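Local coordinates for protein ORF 37 (Human herpesvirus 8 type M, PDB 3FHD) that cleaves double- and single-stranded DNA as an endonuclease and exonuclease, processing branched viral DNA intermediates so that unit-length genomes can be packaged, at residues L54-S60 / A159-G163; W172-Q177 / Q477-F481; K296-K300 / Q331-A335. All coordinates share one frame. Numbering follows the deposited sequence.

Contact 1: residues L54-S60 / A159-G163. With SO4 (sulfate ion), chain B.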
ATOM      1  N   LEU A  54      13.226  18.716  -1.864  1.00 21.60           N
ATOM      2  CA  LEU A  54      12.378  17.855  -1.061  1.00 23.12           C
ATOM      3  C   LEU A  54      12.870  16.396  -1.057  1.00 23.50           C
ATOM      4  O   LEU A  54      12.827  15.733  -0.014  1.00 23.77           O
ATOM      5  CB  LEU A  54      10.917  17.976  -1.510  1.00 24.12           C
ATOM      6  CG  LEU A  54      10.159  19.143  -0.857  1.00 26.92           C
ATOM      7  CD1 LEU A  54       8.973  19.529  -1.686  1.00 29.75           C
ATOM      8  CD2 LEU A  54       9.699  18.723   0.532  1.00 28.97           C
ATOM      9  N   ALA A  55      13.353  15.907  -2.201  1.00 23.77           N
ATOM     10  CA  ALA A  55      13.908  14.536  -2.243  1.00 24.25           C
ATOM     11  C   ALA A  55      15.104  14.415  -1.296  1.00 23.92           C
ATOM     12  O   ALA A  55      15.364  13.344  -0.770  1.00 24.11           O
ATOM     13  CB  ALA A  55      14.310  14.125  -3.689  1.00 23.79           C
ATOM     14  N   SER A  56      15.805  15.526  -1.053  1.00 21.68           N
ATOM     15  CA  SER A  56      16.930  15.519  -0.110  1.00 21.77           C
ATOM     16  C   SER A  56      16.598  15.429   1.389  1.00 20.91           C
ATOM     17  O   SER A  56      17.513  15.468   2.226  1.00 21.76           O
ATOM     18  CB  SER A  56      17.854  16.712  -0.350  1.00 21.96           C
ATOM     19  OG  SER A  56      17.314  17.905   0.212  1.00 23.87           O
ATOM     20  N   LEU A  57      15.314  15.341   1.722  1.00 18.56           N
ATOM     21  CA  LEU A  57      14.881  15.267   3.123  1.00 17.71           C
ATOM     22  C   LEU A  57      14.622  13.804   3.540  1.00 16.22           C
ATOM     23  O   LEU A  57      13.888  13.548   4.477  1.00 16.62           O
ATOM     24  CB  LEU A  57      13.642  16.139   3.325  1.00 16.52           C
ATOM     25  CG  LEU A  57      13.829  17.656   3.029  1.00 18.29           C
ATOM     26  CD1 LEU A  57      12.597  18.435   3.471  1.00 18.26           C
ATOM     27  CD2 LEU A  57      15.060  18.211   3.698  1.00 17.74           C
ATOM     28  N   SER A  58      15.229  12.868   2.816  1.00 15.71           N
ATOM     29  CA  SER A  58      15.057  11.416   3.022  1.00 15.50           C
ATOM     30  C   SER A  58      15.808  10.885   4.265  1.00 15.54           C
ATOM     31  O   SER A  58      16.761  11.495   4.726  1.00 16.09           O
ATOM     32  CB  SER A  58      15.571  10.694   1.764  1.00 16.00           C
ATOM     33  OG  SER A  58      16.979  10.826   1.678  1.00 18.42           O
ATOM     34  N   PHE A  59      15.418   9.721   4.757  1.00 15.03           N
ATOM     35  CA  PHE A  59      16.142   9.034   5.836  1.00 15.08           C
ATOM     36  C   PHE A  59      17.618   8.787   5.415  1.00 15.33           C
ATOM     37  O   PHE A  59      18.515   8.930   6.224  1.00 14.79           O
ATOM     38  CB  PHE A  59      15.443   7.698   6.106  1.00 15.46           C
ATOM     39  CG  PHE A  59      15.877   6.975   7.415  1.00 15.87           C
ATOM     40  CD1 PHE A  59      16.055   7.657   8.604  1.00 15.33           C
ATOM     41  CD2 PHE A  59      15.994   5.588   7.435  1.00 19.67           C
ATOM     42  CE1 PHE A  59      16.445   6.981   9.798  1.00 19.15           C
ATOM     43  CE2 PHE A  59      16.364   4.895   8.656  1.00 18.21           C
ATOM     44  CZ  PHE A  59      16.551   5.602   9.820  1.00 17.15           C
ATOM     45  N   SER A  60      17.849   8.405   4.161  1.00 16.15           N
ATOM     46  CA  SER A  60      19.213   8.120   3.672  1.00 17.39           C
ATOM     47  C   SER A  60      20.112   9.354   3.780  1.00 18.47           C
ATOM     48  O   SER A  60      21.236   9.261   4.303  1.00 18.54           O
ATOM     49  CB  SER A  60      19.179   7.544   2.243  1.00 18.39           C
ATOM     50  OG  SER A  60      18.404   6.335   2.196  1.00 20.57           O
ATOM     51  N   ALA A 159      10.252  11.392  -0.219  1.00 17.18           N
ATOM     52  CA  ALA A 159      11.278  11.499   0.820  1.00 17.10           C
ATOM     53  C   ALA A 159      11.016  10.630   2.046  1.00 16.44           C
ATOM     54  O   ALA A 159      11.924   9.940   2.554  1.00 16.18           O
ATOM     55  CB  ALA A 159      11.460  12.983   1.237  1.00 17.41           C
ATOM     56  N   LEU A 160       9.752  10.614   2.492  1.00 15.45           N
ATOM     57  CA  LEU A 160       9.320   9.880   3.681  1.00 14.81           C
ATOM     58  C   LEU A 160       9.386   8.334   3.475  1.00 16.15           C
ATOM     59  O   LEU A 160       9.741   7.569   4.393  1.00 15.37           O
ATOM     60  CB  LEU A 160       7.870  10.295   3.979  1.00 14.58           C
ATOM     61  CG  LEU A 160       7.232   9.556   5.164  1.00 14.00           C
ATOM     62  CD1 LEU A 160       7.965   9.795   6.488  1.00 12.47           C
ATOM     63  CD2 LEU A 160       5.710   9.893   5.309  1.00 15.50           C
ATOM     64  N   ARG A 161       9.086   7.900   2.246  1.00 14.76           N
ATOM     65  CA  ARG A 161       9.127   6.491   1.891  1.00 16.91           C
ATOM     66  C   ARG A 161      10.546   5.884   1.742  1.00 17.22           C
ATOM     67  O   ARG A 161      10.718   4.644   1.787  1.00 18.83           O
ATOM     68  CB  ARG A 161       8.276   6.257   0.642  1.00 17.57           C
ATOM     69  CG  ARG A 161       6.798   6.531   0.925  1.00 17.42           C
ATOM     70  CD  ARG A 161       6.036   6.689  -0.409  1.00 23.36           C
ATOM     71  NE  ARG A 161       6.197   5.484  -1.225  1.00 23.44           N
ATOM     72  CZ  ARG A 161       5.375   4.432  -1.183  1.00 24.91           C
ATOM     73  NH1 ARG A 161       4.305   4.442  -0.401  1.00 26.65           N
ATOM     74  NH2 ARG A 161       5.615   3.362  -1.921  1.00 22.58           N
ATOM     75  N   ASP A 162      11.537   6.736   1.609  1.00 17.46           N
ATOM     76  CA  ASP A 162      12.931   6.279   1.502  1.00 18.01           C
ATOM     77  C   ASP A 162      13.337   5.535   2.788  1.00 16.66           C
ATOM     78  O   ASP A 162      12.899   5.919   3.907  1.00 16.06           O
ATOM     79  CB  ASP A 162      13.858   7.457   1.239  1.00 18.15           C
ATOM     80  CG  ASP A 162      15.325   7.020   1.204  1.00 20.31           C
ATOM     81  OD1 ASP A 162      15.697   6.384   0.210  1.00 23.11           O
ATOM     82  OD2 ASP A 162      16.064   7.202   2.199  1.00 19.90           O
ATOM     83  N   GLY A 163      14.094   4.438   2.626  1.00 16.49           N
ATOM     84  CA  GLY A 163      14.617   3.655   3.747  1.00 15.50           C
ATOM     85  C   GLY A 163      13.627   2.637   4.310  1.00 16.71           C
ATOM     86  O   GLY A 163      13.893   1.971   5.296  1.00 15.98           O
TER
HETATM   87  S   SO4 B 487       2.707   1.095  -0.694  1.00 24.06           S
HETATM   88  O1  SO4 B 487       4.059   0.819  -1.152  1.00 20.40           O
HETATM   89  O2  SO4 B 487       1.756   0.587  -1.688  1.00 23.18           O
HETATM   90  O3  SO4 B 487       2.556   0.388   0.561  1.00 19.67           O
HETATM   91  O4  SO4 B 487       2.566   2.499  -0.407  1.00 26.72           O
HETATM   92  O   HOH W   1      12.804   8.602   4.534  1.00 20.09           O
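In the helical part of this PD-(D/E)XK-superfamily nuclease, the tight turn linking helix 47-55 to helix 59-64 packs on the C-terminal end of helix 157-161. Leu54 O closes the turn by accepting from Leu57 N (3.1 Å) and also lies 3.3 Å from Ala159 CB, so the methyl group seats in the bend. Leu57 adds its CB, 4.4 Å from Ala159 CB, while the end of its side chain leads off to Leu92 and Val96 of helix 83-100. Ser58 N-caps the second helix through Lys61 N, and its CA makes a CH···O contact with Ala159 O (3.5 Å). Next, Phe59 N donates to water 1 (2.9 Å), which also reaches Ala159 O and Asp162 O; the ring meets Gly163 CA at its edge, where a CB on Gly163 would clash. Ser60 ends the walk at the Asp162 carboxylate: OD2 accepts from Ser60 N at 2.9 Å and from Ser60 OG at a very short 2.5 Å.

Contact 2: residues W172-Q177 / Q477-F481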
ATOM      1  N   TRP A 172       9.784  -8.008  -3.664  1.00 13.97           N
ATOM      2  CA  TRP A 172      11.190  -7.787  -4.081  1.00 14.87           C
ATOM      3  C   TRP A 172      12.138  -8.041  -2.876  1.00 14.82           C
ATOM      4  O   TRP A 172      13.159  -8.753  -3.011  1.00 13.88           O
ATOM      5  CB  TRP A 172      11.356  -6.384  -4.701  1.00 13.98           C
ATOM      6  CG  TRP A 172      12.766  -5.933  -4.783  1.00 15.84           C
ATOM      7  CD1 TRP A 172      13.674  -6.217  -5.777  1.00 13.36           C
ATOM      8  CD2 TRP A 172      13.454  -5.159  -3.806  1.00 14.78           C
ATOM      9  NE1 TRP A 172      14.909  -5.670  -5.455  1.00 15.47           N
ATOM     10  CE2 TRP A 172      14.786  -5.002  -4.258  1.00 15.71           C
ATOM     11  CE3 TRP A 172      13.073  -4.589  -2.565  1.00 18.49           C
ATOM     12  CZ2 TRP A 172      15.729  -4.277  -3.536  1.00 15.08           C
ATOM     13  CZ3 TRP A 172      14.009  -3.851  -1.856  1.00 16.73           C
ATOM     14  CH2 TRP A 172      15.338  -3.735  -2.338  1.00 13.37           C
ATOM     15  N   ALA A 173      11.771  -7.510  -1.698  1.00 13.93           N
ATOM     16  CA  ALA A 173      12.631  -7.604  -0.483  1.00 14.33           C
ATOM     17  C   ALA A 173      12.752  -9.055   0.012  1.00 15.04           C
ATOM     18  O   ALA A 173      13.740  -9.432   0.649  1.00 14.30           O
ATOM     19  CB  ALA A 173      12.119  -6.663   0.649  1.00 15.37           C
ATOM     20  N   VAL A 174      11.739  -9.873  -0.272  1.00 15.60           N
ATOM     21  CA  VAL A 174      11.791 -11.277   0.144  1.00 17.48           C
ATOM     22  C   VAL A 174      12.406 -12.181  -0.947  1.00 17.20           C
ATOM     23  O   VAL A 174      13.267 -13.026  -0.667  1.00 18.12           O
ATOM     24  CB  VAL A 174      10.385 -11.808   0.541  1.00 15.88           C
ATOM     25  CG1 VAL A 174      10.441 -13.347   0.723  1.00 20.32           C
ATOM     26  CG2 VAL A 174       9.913 -11.165   1.835  1.00 17.54           C
ATOM     27  N   LYS A 175      11.944 -12.024  -2.188  1.00 17.14           N
ATOM     28  CA  LYS A 175      12.179 -13.040  -3.213  1.00 18.45           C
ATOM     29  C   LYS A 175      13.238 -12.634  -4.218  1.00 17.75           C
ATOM     30  O   LYS A 175      13.689 -13.450  -5.016  1.00 17.47           O
ATOM     31  CB  LYS A 175      10.889 -13.366  -3.984  1.00 19.09           C
ATOM     32  CG  LYS A 175       9.834 -14.197  -3.214  1.00 20.73           C
ATOM     33  CD  LYS A 175      10.460 -15.386  -2.468  1.00 25.43           C
ATOM     34  CE  LYS A 175       9.606 -16.640  -2.512  1.00 31.22           C
ATOM     35  NZ  LYS A 175       9.726 -17.425  -1.230  1.00 33.26           N
ATOM     36  N   GLN A 176      13.595 -11.357  -4.235  1.00 17.91           N
ATOM     37  CA  GLN A 176      14.423 -10.879  -5.329  1.00 18.15           C
ATOM     38  C   GLN A 176      15.727 -10.248  -4.842  1.00 17.50           C
ATOM     39  O   GLN A 176      16.811 -10.771  -5.155  1.00 15.56           O
ATOM     40  CB  GLN A 176      13.613  -9.940  -6.252  1.00 18.56           C
ATOM     41  CG  GLN A 176      12.480 -10.602  -7.033  1.00 19.78           C
ATOM     42  CD  GLN A 176      11.708  -9.604  -7.911  1.00 21.11           C
ATOM     43  OE1 GLN A 176      11.492  -8.465  -7.529  1.00 23.54           O
ATOM     44  NE2 GLN A 176      11.334 -10.035  -9.117  1.00 27.41           N
ATOM     45  N   GLN A 177      15.630  -9.134  -4.100  1.00 16.15           N
ATOM     46  CA  GLN A 177      16.808  -8.500  -3.470  1.00 16.68           C
ATOM     47  C   GLN A 177      17.869  -8.016  -4.483  1.00 16.82           C
ATOM     48  O   GLN A 177      19.060  -7.869  -4.160  1.00 17.99           O
ATOM     49  CB  GLN A 177      17.395  -9.437  -2.391  1.00 16.40           C
ATOM     50  CG  GLN A 177      16.311  -9.959  -1.399  1.00 16.05           C
ATOM     51  CD  GLN A 177      16.868 -10.759  -0.224  1.00 15.75           C
ATOM     52  OE1 GLN A 177      18.041 -11.127  -0.215  1.00 16.36           O
ATOM     53  NE2 GLN A 177      16.016 -11.049   0.758  1.00 17.65           N
ATOM     54  N   GLN A 477      12.610 -12.745   6.872  1.00 12.53           N
ATOM     55  CA  GLN A 477      13.540 -12.683   5.719  1.00 13.19           C
ATOM     56  C   GLN A 477      13.710 -11.243   5.232  1.00 12.66           C
ATOM     57  O   GLN A 477      14.840 -10.775   4.956  1.00 11.76           O
ATOM     58  CB  GLN A 477      13.011 -13.582   4.604  1.00 13.52           C
ATOM     59  CG  GLN A 477      12.899 -15.056   5.112  1.00 17.94           C
ATOM     60  CD  GLN A 477      12.550 -16.054   4.035  1.00 23.02           C
ATOM     61  OE1 GLN A 477      12.372 -15.700   2.864  1.00 25.11           O
ATOM     62  NE2 GLN A 477      12.509 -17.332   4.415  1.00 25.24           N
ATOM     63  N   ALA A 478      12.595 -10.527   5.136  1.00 12.41           N
ATOM     64  CA  ALA A 478      12.636  -9.128   4.701  1.00 12.45           C
ATOM     65  C   ALA A 478      13.387  -8.254   5.711  1.00 12.58           C
ATOM     66  O   ALA A 478      14.145  -7.380   5.315  1.00 12.76           O
ATOM     67  CB  ALA A 478      11.191  -8.588   4.475  1.00 14.12           C
ATOM     68  N   ALA A 479      13.196  -8.495   7.022  1.00 12.79           N
ATOM     69  CA  ALA A 479      13.898  -7.698   8.040  1.00 12.17           C
ATOM     70  C   ALA A 479      15.407  -7.972   8.029  1.00 12.69           C
ATOM     71  O   ALA A 479      16.205  -7.050   8.240  1.00 12.06           O
ATOM     72  CB  ALA A 479      13.340  -7.948   9.419  1.00 12.99           C
ATOM     73  N   ASN A 480      15.788  -9.232   7.825  1.00 12.62           N
ATOM     74  CA  ASN A 480      17.197  -9.606   7.667  1.00 13.75           C
ATOM     75  C   ASN A 480      17.828  -8.883   6.471  1.00 13.04           C
ATOM     76  O   ASN A 480      18.931  -8.371   6.585  1.00 12.54           O
ATOM     77  CB  ASN A 480      17.349 -11.128   7.533  1.00 14.28           C
ATOM     78  CG  ASN A 480      17.489 -11.819   8.883  1.00 18.49           C
ATOM     79  OD1 ASN A 480      17.466 -11.171   9.943  1.00 21.58           O
ATOM     80  ND2 ASN A 480      17.666 -13.132   8.851  1.00 23.64           N
ATOM     81  N   PHE A 481      17.111  -8.828   5.342  1.00 12.06           N
ATOM     82  CA  PHE A 481      17.600  -8.142   4.149  1.00 11.51           C
ATOM     83  C   PHE A 481      17.706  -6.622   4.427  1.00 10.89           C
ATOM     84  O   PHE A 481      18.685  -6.020   4.038  1.00 11.34           O
ATOM     85  CB  PHE A 481      16.715  -8.447   2.926  1.00 11.80           C
ATOM     86  CG  PHE A 481      17.026  -7.614   1.691  1.00 12.80           C
ATOM     87  CD1 PHE A 481      18.276  -7.674   1.070  1.00 13.07           C
ATOM     88  CD2 PHE A 481      16.038  -6.811   1.141  1.00 14.08           C
ATOM     89  CE1 PHE A 481      18.555  -6.888  -0.092  1.00 13.67           C
ATOM     90  CE2 PHE A 481      16.268  -6.042   0.021  1.00 12.45           C
ATOM     91  CZ  PHE A 481      17.548  -6.082  -0.623  1.00  9.76           C
TER
HETATM   92  O   HOH W   2      16.913 -12.036   3.616  1.00 29.49           O
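Phe481 is the main projection here, a knob on the long C-terminal helix 468-489 that enters a hollow formed by the end of helix 170-175 and the turn after it, packing these parts of the fold together away from the magnesium site. Trp172 walls one side: the edge of the Phe481 ring points at the face of the indole six-membered ring in an offset edge-to-face pair, centroids 5.2 Å apart and planes at 74°, with Trp172 CH2 and Phe481 CE2 only 3.4 Å apart. Gln177 covers a face of the phenyl ring, its CG 3.8 Å from the centroid and almost on the ring normal, a CH-pi contact. Ala173 lines the hollow with its CB, 4.0 Å from Phe481 CD2. One turn earlier on the long helix, the small Ala478 lets the backbones approach, the CA atoms of Val174 and Ala478 being 5.1 Å apart; its CB meets Val174 CG2 at 3.9 Å and Ala173 CB at 4.4 Å. Gln177, with positive phi just beyond the helix, folds back so that NE2 donates to Ala173 O (2.8 Å), fixing the lid over the ring. At the margin, water 2 accepts from Gln177 NE2 (3.2 Å) and donates to Gln477 O (2.8 Å). Direct adhesion between these helices thus rests on apolar and aromatic packing, while polar groups at the margin are joined through water.

Contact 3: residues K296-K300 / Q331-A335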
ATOM      1  N   LYS A 296     -19.732 -17.493 -15.526  1.00 22.71           N
ATOM      2  CA  LYS A 296     -18.349 -17.957 -15.572  1.00 23.32           C
ATOM      3  C   LYS A 296     -17.786 -18.279 -16.958  1.00 23.50           C
ATOM      4  O   LYS A 296     -16.586 -18.062 -17.196  1.00 24.29           O
ATOM      5  CB  LYS A 296     -18.138 -19.132 -14.615  1.00 23.66           C
ATOM      6  CG  LYS A 296     -18.399 -18.772 -13.155  1.00 24.16           C
ATOM      7  CD  LYS A 296     -17.738 -19.753 -12.224  1.00 26.40           C
ATOM      8  CE  LYS A 296     -18.240 -21.164 -12.441  1.00 26.75           C
ATOM      9  NZ  LYS A 296     -17.666 -22.062 -11.408  1.00 29.73           N
ATOM     10  N   LEU A 297     -18.634 -18.764 -17.863  1.00 23.42           N
ATOM     11  CA  LEU A 297     -18.207 -19.120 -19.222  1.00 23.17           C
ATOM     12  C   LEU A 297     -17.938 -17.892 -20.088  1.00 22.41           C
ATOM     13  O   LEU A 297     -16.908 -17.824 -20.770  1.00 22.35           O
ATOM     14  CB  LEU A 297     -19.229 -20.030 -19.905  1.00 23.17           C
ATOM     15  CG  LEU A 297     -18.925 -20.581 -21.313  1.00 24.10           C
ATOM     16  CD1 LEU A 297     -18.008 -21.814 -21.255  1.00 25.86           C
ATOM     17  CD2 LEU A 297     -20.213 -20.940 -22.060  1.00 23.65           C
ATOM     18  N   ALA A 298     -18.880 -16.945 -20.082  1.00 21.71           N
ATOM     19  CA  ALA A 298     -18.671 -15.632 -20.712  1.00 21.14           C
ATOM     20  C   ALA A 298     -17.433 -14.929 -20.114  1.00 20.08           C
ATOM     21  O   ALA A 298     -16.674 -14.279 -20.826  1.00 20.35           O
ATOM     22  CB  ALA A 298     -19.910 -14.761 -20.560  1.00 20.91           C
ATOM     23  N   LEU A 299     -17.215 -15.098 -18.816  1.00 19.60           N
ATOM     24  CA  LEU A 299     -16.043 -14.500 -18.161  1.00 18.45           C
ATOM     25  C   LEU A 299     -14.717 -15.108 -18.629  1.00 18.26           C
ATOM     26  O   LEU A 299     -13.740 -14.384 -18.845  1.00 17.03           O
ATOM     27  CB  LEU A 299     -16.167 -14.578 -16.642  1.00 18.79           C
ATOM     28  CG  LEU A 299     -15.082 -13.885 -15.807  1.00 18.01           C
ATOM     29  CD1 LEU A 299     -15.010 -12.393 -16.108  1.00 13.48           C
ATOM     30  CD2 LEU A 299     -15.323 -14.148 -14.307  1.00 17.81           C
ATOM     31  N   LYS A 300     -14.694 -16.431 -18.803  1.00 18.72           N
ATOM     32  CA  LYS A 300     -13.515 -17.129 -19.319  1.00 18.81           C
ATOM     33  C   LYS A 300     -13.152 -16.619 -20.719  1.00 18.88           C
ATOM     34  O   LYS A 300     -11.991 -16.280 -20.980  1.00 18.70           O
ATOM     35  CB  LYS A 300     -13.740 -18.650 -19.302  1.00 19.17           C
ATOM     36  CG  LYS A 300     -12.505 -19.478 -19.609  1.00 19.25           C
ATOM     37  CD  LYS A 300     -12.801 -20.984 -19.614  1.00 20.28           C
ATOM     38  CE  LYS A 300     -11.879 -21.686 -20.614  1.00 22.83           C
ATOM     39  NZ  LYS A 300     -12.034 -23.166 -20.685  1.00 24.70           N
ATOM     40  N   GLN A 331     -10.295 -27.394 -13.708  1.00 25.45           N
ATOM     41  CA  GLN A 331      -9.864 -27.661 -15.081  1.00 26.67           C
ATOM     42  C   GLN A 331     -10.679 -26.923 -16.145  1.00 26.38           C
ATOM     43  O   GLN A 331     -10.228 -26.777 -17.288  1.00 26.06           O
ATOM     44  CB  GLN A 331      -9.916 -29.169 -15.348  1.00 26.43           C
ATOM     45  CG  GLN A 331      -8.945 -29.657 -16.409  1.00 27.97           C
ATOM     46  CD  GLN A 331      -9.003 -31.164 -16.595  1.00 28.21           C
ATOM     47  OE1 GLN A 331      -9.997 -31.714 -17.087  1.00 31.42           O
ATOM     48  NE2 GLN A 331      -7.930 -31.842 -16.216  1.00 31.34           N
ATOM     49  N   GLU A 332     -11.882 -26.489 -15.768  1.00 26.82           N
ATOM     50  CA  GLU A 332     -12.765 -25.721 -16.659  1.00 27.57           C
ATOM     51  C   GLU A 332     -12.128 -24.426 -17.181  1.00 27.90           C
ATOM     52  O   GLU A 332     -12.578 -23.888 -18.199  1.00 27.54           O
ATOM     53  CB  GLU A 332     -14.086 -25.396 -15.951  1.00 27.42           C
ATOM     54  CG  GLU A 332     -13.930 -24.515 -14.710  1.00 28.23           C
ATOM     55  CD  GLU A 332     -15.247 -24.192 -14.027  1.00 28.22           C
ATOM     56  OE1 GLU A 332     -16.306 -24.254 -14.688  1.00 29.69           O
ATOM     57  OE2 GLU A 332     -15.218 -23.865 -12.824  1.00 28.77           O
ATOM     58  N   TRP A 333     -11.104 -23.924 -16.481  1.00 28.21           N
ATOM     59  CA  TRP A 333     -10.403 -22.695 -16.883  1.00 29.32           C
ATOM     60  C   TRP A 333      -9.163 -22.949 -17.741  1.00 31.09           C
ATOM     61  O   TRP A 333      -8.550 -22.001 -18.239  1.00 31.92           O
ATOM     62  CB  TRP A 333     -10.009 -21.841 -15.655  1.00 27.91           C
ATOM     63  CG  TRP A 333     -11.185 -21.292 -14.902  1.00 26.89           C
ATOM     64  CD1 TRP A 333     -11.860 -21.901 -13.881  1.00 25.57           C
ATOM     65  CD2 TRP A 333     -11.830 -20.026 -15.108  1.00 25.88           C
ATOM     66  NE1 TRP A 333     -12.879 -21.090 -13.427  1.00 25.11           N
ATOM     67  CE2 TRP A 333     -12.896 -19.943 -14.172  1.00 25.42           C
ATOM     68  CE3 TRP A 333     -11.613 -18.954 -15.989  1.00 26.66           C
ATOM     69  CZ2 TRP A 333     -13.749 -18.836 -14.097  1.00 26.26           C
ATOM     70  CZ3 TRP A 333     -12.464 -17.847 -15.913  1.00 26.34           C
ATOM     71  CH2 TRP A 333     -13.520 -17.800 -14.969  1.00 26.44           C
ATOM     72  N   GLU A 334      -8.790 -24.214 -17.898  1.00 33.46           N
ATOM     73  CA  GLU A 334      -7.662 -24.607 -18.736  1.00 35.97           C
ATOM     74  C   GLU A 334      -7.960 -24.307 -20.207  1.00 37.46           C
ATOM     75  O   GLU A 334      -9.045 -24.619 -20.700  1.00 37.72           O
ATOM     76  CB  GLU A 334      -7.390 -26.096 -18.543  1.00 35.71           C
ATOM     77  CG  GLU A 334      -6.044 -26.604 -19.040  1.00 36.69           C
ATOM     78  CD  GLU A 334      -5.791 -28.057 -18.649  1.00 37.20           C
ATOM     79  OE1 GLU A 334      -6.709 -28.903 -18.782  1.00 38.04           O
ATOM     80  OE2 GLU A 334      -4.662 -28.362 -18.212  1.00 39.24           O
ATOM     81  N   ALA A 335      -7.009 -23.670 -20.888  1.00 39.43           N
ATOM     82  CA  ALA A 335      -7.102 -23.406 -22.331  1.00 41.40           C
ATOM     83  C   ALA A 335      -5.705 -23.449 -22.959  1.00 42.52           C
ATOM     84  O   ALA A 335      -5.176 -22.426 -23.415  1.00 42.89           O
ATOM     85  CB  ALA A 335      -7.783 -22.061 -22.598  1.00 41.22           C
TER
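This is a mixed polar and aromatic contact at the periphery of the nuclease fold, where the first turn of helix 296-303 is joined to a short 3-10 turn that follows strand 326-328, near one end of the mixed beta-sheet. Trp333 and Lys300 bury the most surface, about 100 Å² each. Although the CA-to-CB bond of Trp333 points sideways, the indole reaches across to the helix, bringing Trp333 CZ3 to 3.6 Å from Lys300 CA and Trp333 CH2 to 4.1 Å from Leu299 CD2, which lies at the ring edge. Beyond the two segments, Leu299 also touches Phe383 and Ala385 of strand 379-389, and Trp333 touches Leu387 of the same strand, so helix and turn both pack on strand 379-389. A polar cluster forms around Asn386 of that strand: its OD1 accepts from both Lys296 NZ and Trp333 NE1, and its ND2 donates to Glu332 OE2. Against these, the direct salt bridge between Lys296 NZ and Glu332 OE2 is long, 3.4 Å, and its hydrogen bond weak. Lys300, one helical turn after Lys296, bonds backbone carbonyls instead. Its extended side chain runs past the indole to the 3-10 turn, where Lys300 NZ makes a weak bond to Glu334 O (3.3 Å) and a short one to Glu332 O at 2.6 Å.

Contacts 1 and 2 both belong to the helical side of the molecule, their centres about 20 Å apart without touching, whereas contact 3 lies about 46 Å from contact 1, centre to centre, across the chain's centre and beside the sheet. Contact 1 is the most buried, and a carboxylate and a water satisfy backbone groups there; contact 2 is partly buried and essentially aromatic and apolar; contact 3, the most peripheral, relies on lysines and a tryptophan. Helix 468-489 ties the first two together, since it carries Phe481 of contact 2 and, one residue on, Trp482, whose NE1 bonds Gly163 O of contact 1. Contact 3 shares no helix or strand with either.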